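PDB 5E6G: De novo designed protein CA01 from Synthetic construct, which has no known natural function, being a computationally designed, largely helical protein, probably made to test the design of structurally distinct proteins. Local coordinates for residues 55-58 against 59-63; 120-123 against 124-128. All coordinates share one frame; numbering follows the deposited sequence.

Interaction 1 (55-58 against 59-63)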
ATOM      1  N   GLU A  55      19.290  -0.324   0.900  1.00 33.54           N
ATOM      2  CA  GLU A  55      18.379  -1.304   0.318  1.00 43.27           C
ATOM      3  C   GLU A  55      17.056  -1.309   1.073  1.00 42.80           C
ATOM      4  O   GLU A  55      15.980  -1.325   0.474  1.00 35.51           O
ATOM      5  CB  GLU A  55      19.020  -2.695   0.335  1.00 37.27           C
ATOM      6  CG  GLU A  55      18.200  -3.782  -0.354  1.00 47.83           C
ATOM      7  CD  GLU A  55      17.262  -4.542   0.579  1.00 55.05           C
ATOM      8  OE1 GLU A  55      17.301  -4.328   1.811  1.00 39.03           O
ATOM      9  OE2 GLU A  55      16.479  -5.369   0.066  1.00 65.79           O
ATOM     10  N   ARG A  56      17.150  -1.276   2.396  1.00 34.35           N
ATOM     11  CA  ARG A  56      15.979  -1.245   3.260  1.00 31.88           C
ATOM     12  C   ARG A  56      15.233   0.080   3.127  1.00 32.71           C
ATOM     13  O   ARG A  56      14.002   0.106   3.081  1.00 29.19           O
ATOM     14  CB  ARG A  56      16.404  -1.470   4.710  1.00 35.85           C
ATOM     15  CG  ARG A  56      15.277  -1.782   5.676  1.00 27.70           C
ATOM     16  CD  ARG A  56      15.836  -2.391   6.951  1.00 42.15           C
ATOM     17  NE  ARG A  56      16.568  -3.626   6.675  1.00 32.40           N
ATOM     18  CZ  ARG A  56      16.003  -4.818   6.503  1.00 36.67           C
ATOM     19  NH1 ARG A  56      14.686  -4.960   6.581  1.00 33.34           N
ATOM     20  NH2 ARG A  56      16.762  -5.876   6.252  1.00 41.85           N
ATOM     21  N   GLU A  57      15.985   1.176   3.070  1.00 34.46           N
ATOM     22  CA  GLU A  57      15.393   2.505   2.957  1.00 44.15           C
ATOM     23  C   GLU A  57      14.578   2.636   1.674  1.00 28.84           C
ATOM     24  O   GLU A  57      13.433   3.079   1.706  1.00 25.09           O
ATOM     25  CB  GLU A  57      16.478   3.587   3.000  1.00 34.56           C
ATOM     26  CG  GLU A  57      15.927   4.999   2.995  1.00 48.41           C
ATOM     27  CD  GLU A  57      17.013   6.071   3.040  1.00 45.06           C
ATOM     28  OE1 GLU A  57      18.156   5.735   3.413  1.00 44.21           O
ATOM     29  OE2 GLU A  57      16.710   7.247   2.719  1.00 50.61           O
ATOM     30  N   ASP A  58      15.175   2.243   0.553  1.00 28.62           N
ATOM     31  CA  ASP A  58      14.510   2.317  -0.741  1.00 37.06           C
ATOM     32  C   ASP A  58      13.204   1.531  -0.745  1.00 44.72           C
ATOM     33  O   ASP A  58      12.177   2.020  -1.217  1.00 26.76           O
ATOM     34  CB  ASP A  58      15.431   1.796  -1.848  1.00 34.44           C
ATOM     35  CG  ASP A  58      16.648   2.675  -2.055  1.00 36.05           C
ATOM     36  OD1 ASP A  58      16.650   3.823  -1.562  1.00 38.98           O
ATOM     37  OD2 ASP A  58      17.601   2.220  -2.721  1.00 44.67           O
ATOM     38  N   ARG A  59      13.250   0.314  -0.212  1.00 22.93           N
ATOM     39  CA  ARG A  59      12.075  -0.544  -0.158  1.00 29.99           C
ATOM     40  C   ARG A  59      10.935   0.125   0.606  1.00 26.93           C
ATOM     41  O   ARG A  59       9.784   0.092   0.168  1.00 23.38           O
ATOM     42  CB  ARG A  59      12.431  -1.887   0.485  1.00 31.46           C
ATOM     43  CG  ARG A  59      13.261  -2.796  -0.412  1.00 37.35           C
ATOM     44  CD  ARG A  59      13.880  -3.939   0.379  1.00 41.60           C
ATOM     45  NE  ARG A  59      12.873  -4.689   1.124  1.00 33.47           N
ATOM     46  CZ  ARG A  59      13.125  -5.427   2.201  1.00 29.81           C
ATOM     47  NH1 ARG A  59      14.358  -5.519   2.683  1.00 26.15           N
ATOM     48  NH2 ARG A  59      12.135  -6.069   2.806  1.00 31.37           N
ATOM     49  N   TYR A  60      11.257   0.743   1.737  1.00 21.27           N
ATOM     50  CA  TYR A  60      10.246   1.437   2.530  1.00 30.00           C
ATOM     51  C   TYR A  60       9.770   2.712   1.834  1.00 25.01           C
ATOM     52  O   TYR A  60       8.632   3.143   2.020  1.00 25.79           O
ATOM     53  CB  TYR A  60      10.787   1.777   3.920  1.00 30.63           C
ATOM     54  CG  TYR A  60      10.651   0.657   4.930  1.00 31.37           C
ATOM     55  CD1 TYR A  60       9.408   0.124   5.236  1.00 34.28           C
ATOM     56  CD2 TYR A  60      11.762   0.147   5.590  1.00 41.22           C
ATOM     57  CE1 TYR A  60       9.272  -0.895   6.159  1.00 21.03           C
ATOM     58  CE2 TYR A  60      11.636  -0.877   6.521  1.00 22.54           C
ATOM     59  CZ  TYR A  60      10.386  -1.389   6.799  1.00 38.62           C
ATOM     60  OH  TYR A  60      10.240  -2.398   7.719  1.00 31.64           O
ATOM     61  N   ARG A  61      10.644   3.312   1.033  1.00 19.77           N
ATOM     62  CA  ARG A  61      10.285   4.503   0.274  1.00 30.12           C
ATOM     63  C   ARG A  61       9.277   4.169  -0.826  1.00 21.16           C
ATOM     64  O   ARG A  61       8.343   4.930  -1.065  1.00 28.37           O
ATOM     65  CB  ARG A  61      11.538   5.150  -0.322  1.00 26.18           C
ATOM     66  CG  ARG A  61      12.332   5.967   0.689  1.00 36.96           C
ATOM     67  CD  ARG A  61      13.634   6.496   0.111  1.00 37.16           C
ATOM     68  NE  ARG A  61      14.303   7.402   1.044  1.00 48.34           N
ATOM     69  CZ  ARG A  61      14.186   8.728   1.028  1.00 47.34           C
ATOM     70  NH1 ARG A  61      13.432   9.331   0.119  1.00 39.45           N
ATOM     71  NH2 ARG A  61      14.833   9.458   1.926  1.00 40.34           N
ATOM     72  N   ILE A  62       9.462   3.031  -1.486  1.00 19.30           N
ATOM     73  CA  ILE A  62       8.520   2.581  -2.508  1.00 22.64           C
ATOM     74  C   ILE A  62       7.170   2.255  -1.873  1.00 25.91           C
ATOM     75  O   ILE A  62       6.121   2.619  -2.406  1.00 31.42           O
ATOM     76  CB  ILE A  62       9.046   1.347  -3.267  1.00 23.01           C
ATOM     77  CG1 ILE A  62      10.317   1.709  -4.037  1.00 33.11           C
ATOM     78  CG2 ILE A  62       7.985   0.812  -4.236  1.00 30.78           C
ATOM     79  CD1 ILE A  62      11.037   0.519  -4.646  1.00 29.87           C
ATOM     80  N   ALA A  63       7.205   1.569  -0.735  1.00 23.19           N
ATOM     81  CA  ALA A  63       5.990   1.225  -0.002  1.00 21.10           C
ATOM     82  C   ALA A  63       5.243   2.480   0.436  1.00 25.06           C
ATOM     83  O   ALA A  63       4.014   2.483   0.536  1.00 20.33           O
ATOM     84  CB  ALA A  63       6.328   0.359   1.205  1.00 25.99           C
TER

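Interaction 2 (120-123 against 124-128)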
ATOM      1  N   THR A 120     -10.008  -7.343   7.760  1.00 43.89           N
ATOM      2  CA  THR A 120     -10.507  -6.010   8.081  1.00 50.35           C
ATOM      3  C   THR A 120      -9.851  -4.970   7.185  1.00 45.27           C
ATOM      4  O   THR A 120      -8.913  -5.274   6.448  1.00 42.22           O
ATOM      5  CB  THR A 120     -10.240  -5.638   9.552  1.00 50.21           C
ATOM      6  OG1 THR A 120      -8.829  -5.649   9.802  1.00 50.34           O
ATOM      7  CG2 THR A 120     -10.931  -6.615  10.488  1.00 60.72           C
ATOM      8  N   GLY A 121     -10.347  -3.739   7.259  1.00 40.86           N
ATOM      9  CA  GLY A 121      -9.784  -2.642   6.495  1.00 45.23           C
ATOM     10  C   GLY A 121      -8.329  -2.413   6.851  1.00 44.20           C
ATOM     11  O   GLY A 121      -7.510  -2.108   5.983  1.00 36.65           O
ATOM     12  N   GLU A 122      -8.007  -2.567   8.133  1.00 46.49           N
ATOM     13  CA  GLU A 122      -6.638  -2.398   8.603  1.00 39.79           C
ATOM     14  C   GLU A 122      -5.738  -3.493   8.044  1.00 32.12           C
ATOM     15  O   GLU A 122      -4.658  -3.211   7.531  1.00 35.11           O
ATOM     16  CB  GLU A 122      -6.584  -2.406  10.131  1.00 47.76           C
ATOM     17  CG  GLU A 122      -5.203  -2.109  10.696  1.00 53.54           C
ATOM     18  CD  GLU A 122      -5.190  -2.045  12.211  1.00 69.85           C
ATOM     19  OE1 GLU A 122      -6.256  -2.256  12.827  1.00 69.29           O
ATOM     20  OE2 GLU A 122      -4.113  -1.783  12.785  1.00 87.80           O
ATOM     21  N   GLU A 123      -6.189  -4.741   8.150  1.00 34.21           N
ATOM     22  CA  GLU A 123      -5.460  -5.880   7.596  1.00 37.59           C
ATOM     23  C   GLU A 123      -5.221  -5.701   6.104  1.00 38.50           C
ATOM     24  O   GLU A 123      -4.119  -5.935   5.606  1.00 34.14           O
ATOM     25  CB  GLU A 123      -6.223  -7.182   7.839  1.00 39.61           C
ATOM     26  CG  GLU A 123      -6.228  -7.654   9.282  1.00 54.50           C
ATOM     27  CD  GLU A 123      -7.026  -8.931   9.469  1.00 61.36           C
ATOM     28  OE1 GLU A 123      -8.273  -8.857   9.513  1.00 51.80           O
ATOM     29  OE2 GLU A 123      -6.408 -10.013   9.564  1.00 56.65           O
ATOM     30  N   PHE A 124      -6.271  -5.295   5.396  1.00 38.20           N
ATOM     31  CA  PHE A 124      -6.191  -5.026   3.966  1.00 34.59           C
ATOM     32  C   PHE A 124      -5.088  -4.018   3.671  1.00 29.32           C
ATOM     33  O   PHE A 124      -4.241  -4.246   2.810  1.00 31.77           O
ATOM     34  CB  PHE A 124      -7.536  -4.508   3.446  1.00 33.13           C
ATOM     35  CG  PHE A 124      -7.537  -4.181   1.979  1.00 32.39           C
ATOM     36  CD1 PHE A 124      -7.118  -2.940   1.532  1.00 28.10           C
ATOM     37  CD2 PHE A 124      -7.965  -5.113   1.049  1.00 31.53           C
ATOM     38  CE1 PHE A 124      -7.118  -2.638   0.183  1.00 29.77           C
ATOM     39  CE2 PHE A 124      -7.968  -4.816  -0.303  1.00 18.72           C
ATOM     40  CZ  PHE A 124      -7.545  -3.576  -0.735  1.00 24.36           C
ATOM     41  N   ALA A 125      -5.101  -2.907   4.398  1.00 27.38           N
ATOM     42  CA  ALA A 125      -4.132  -1.840   4.183  1.00 27.36           C
ATOM     43  C   ALA A 125      -2.704  -2.316   4.431  1.00 34.79           C
ATOM     44  O   ALA A 125      -1.814  -2.070   3.621  1.00 24.10           O
ATOM     45  CB  ALA A 125      -4.454  -0.651   5.077  1.00 36.72           C
ATOM     46  N   ARG A 126      -2.491  -3.001   5.550  1.00 33.37           N
ATOM     47  CA  ARG A 126      -1.151  -3.438   5.931  1.00 26.14           C
ATOM     48  C   ARG A 126      -0.580  -4.454   4.949  1.00 25.01           C
ATOM     49  O   ARG A 126       0.531  -4.286   4.449  1.00 29.88           O
ATOM     50  CB  ARG A 126      -1.164  -4.030   7.340  1.00 29.27           C
ATOM     51  CG  ARG A 126      -1.460  -3.007   8.416  1.00 44.47           C
ATOM     52  CD  ARG A 126      -0.988  -3.461   9.782  1.00 49.37           C
ATOM     53  NE  ARG A 126      -1.092  -2.380  10.758  1.00 60.60           N
ATOM     54  CZ  ARG A 126      -0.212  -1.390  10.875  1.00 67.48           C
ATOM     55  NH1 ARG A 126       0.847  -1.336  10.076  1.00 66.86           N
ATOM     56  NH2 ARG A 126      -0.391  -0.450  11.791  1.00 61.82           N
ATOM     57  N   GLN A 127      -1.344  -5.502   4.670  1.00 25.62           N
ATOM     58  CA  GLN A 127      -0.883  -6.561   3.780  1.00 25.40           C
ATOM     59  C   GLN A 127      -0.696  -6.063   2.348  1.00 33.32           C
ATOM     60  O   GLN A 127       0.175  -6.547   1.625  1.00 20.37           O
ATOM     61  CB  GLN A 127      -1.865  -7.732   3.808  1.00 28.67           C
ATOM     62  CG  GLN A 127      -1.851  -8.485   5.129  1.00 31.13           C
ATOM     63  CD  GLN A 127      -2.870  -9.601   5.183  1.00 31.39           C
ATOM     64  OE1 GLN A 127      -3.163 -10.241   4.173  1.00 39.69           O
ATOM     65  NE2 GLN A 127      -3.420  -9.839   6.368  1.00 36.36           N
ATOM     66  N   LEU A 128      -1.511  -5.094   1.945  1.00 25.09           N
ATOM     67  CA  LEU A 128      -1.415  -4.524   0.605  1.00 24.65           C
ATOM     68  C   LEU A 128      -0.081  -3.808   0.422  1.00 18.22           C
ATOM     69  O   LEU A 128       0.585  -3.963  -0.601  1.00 20.79           O
ATOM     70  CB  LEU A 128      -2.578  -3.560   0.351  1.00 20.05           C
ATOM     71  CG  LEU A 128      -2.613  -2.854  -1.007  1.00 16.93           C
ATOM     72  CD1 LEU A 128      -2.910  -3.846  -2.121  1.00 23.16           C
ATOM     73  CD2 LEU A 128      -3.635  -1.728  -0.996  1.00 28.06           C
TER

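Interaction 1 (55-58 against 59-63)
Two interleaved i/i+4 glutamate-arginine salt bridges, Glu57-Arg61 and Glu55-Arg59, offset by two residues, lie near the start of helix 54-75. In the first, the side chains run side by side and one carboxylate oxygen takes both bonds: Glu57 OE2 accepts from Arg61 NE at 2.9 Å and from Arg61 NH2 at 3.0 Å. The guanidinium thus presents its NE side, with the oxygen tilted 17° from its plane. Glu57 reaches forward because its CG stands anti to the backbone N (chi1 -176°) and the chain beyond is extended. With an alanine here instead of Glu57, Arg61 NE and NH2 would probably lose the carboxylate oxygen they share, leaving the guanidinium freer to turn.

The Glu55-Arg59 pair is looser. Arg59 NH1 donates to Glu55 OE1 at 3.3 Å, on the syn side of the carboxylate and within the guanidinium plane, while a weak second bond goes to OE2. Arg59 NH2 bonds instead to Ala133 O, near the C terminus. Arg56 NH1 stands 4.0 Å from Arg59 NH1, a like-charge approach, but Arg56 NE is paired with Asp53. The aliphatic part of Arg56 lies along Tyr60, CG to CE2 3.8 Å.

Around this surface turn, Tyr60 packs on Leu41 and Ile45 of helix 24-50 and on Phe130 of helix 121-130, while Ile62 meets Tyr99 of helix 97-115.

Interaction 2 (120-123 against 124-128)
Phe124 N donates to Thr120 O at 2.8 Å, the first of four i/i+4 backbone bonds that join the opening of helix 121-130 to its next turn. Ala125 N to Gly121 O, Arg126 N to Glu122 O and Gln127 N to Glu123 O follow in the same spacing. Beside helix 24-50, Glu122 and Arg126 lie side by side and point the same way. Their ion pair is long, OE2 to NE 3.7 Å: the oxygen sits at the guanidinium edge, in its plane, yet the two planes are turned 48° apart. The firmer polar partner of Arg126 is elsewhere, since its NH1 bonds to Gln40 OE1 of helix 24-50. Gln127 lays its CG against the carbonyl Glu123 O at 3.4 Å.

What fixes the first turn is a capping box. Thr120, at the N-cap, accepts from Glu123 N through OG1 at 3.2 Å, and the bond is straight, 169°. Glu123 returns the favour, its OE1 taking Thr120 N at 2.9 Å and Thr120 OG1 at 3.3 Å. Both donors thus grip one oxygen, which meets the hydroxyl with its anti lone pair. The otherwise extended Glu123 chain reaches back toward the cap because its CG lies beside the backbone N (chi1 -72°). Glu123 N, a first-turn amide with no carbonyl of the helix to bond to, gets its acceptor from Thr120 OG1, and Thr120 N is held by Glu123 OE1.

Farther out, the buried Phe124 ring lies among Ile30 of helix 24-50, Ile80 and Val84 of helix 80-93 and Leu110 of helix 97-115, while Ala125 packs on Ala33 and Ile37 of helix 24-50.

From the N terminus, the chain passes along helix 24-50 and turns into helix 54-75, where interaction 1 spans neighbouring turns; helices 80-93 and 97-115 follow before interaction 2 begins the last helix, 121-130. Each contact is local, with no residues between its segments, so neither closes a long loop. They come in series, neither nested nor crossed. The centres of interactions 1 and 2 lie about 19 Å apart, on opposite sides of the chain's centre, and the nearest atoms of interactions 1 and 2 are about 7 Å apart. Helix 24-50 is common ground: Tyr60 packs on its C-terminal half, whereas Phe124 and Ala125 meet residues from Ile30 to its middle at Ile37; helix 97-115 meets both.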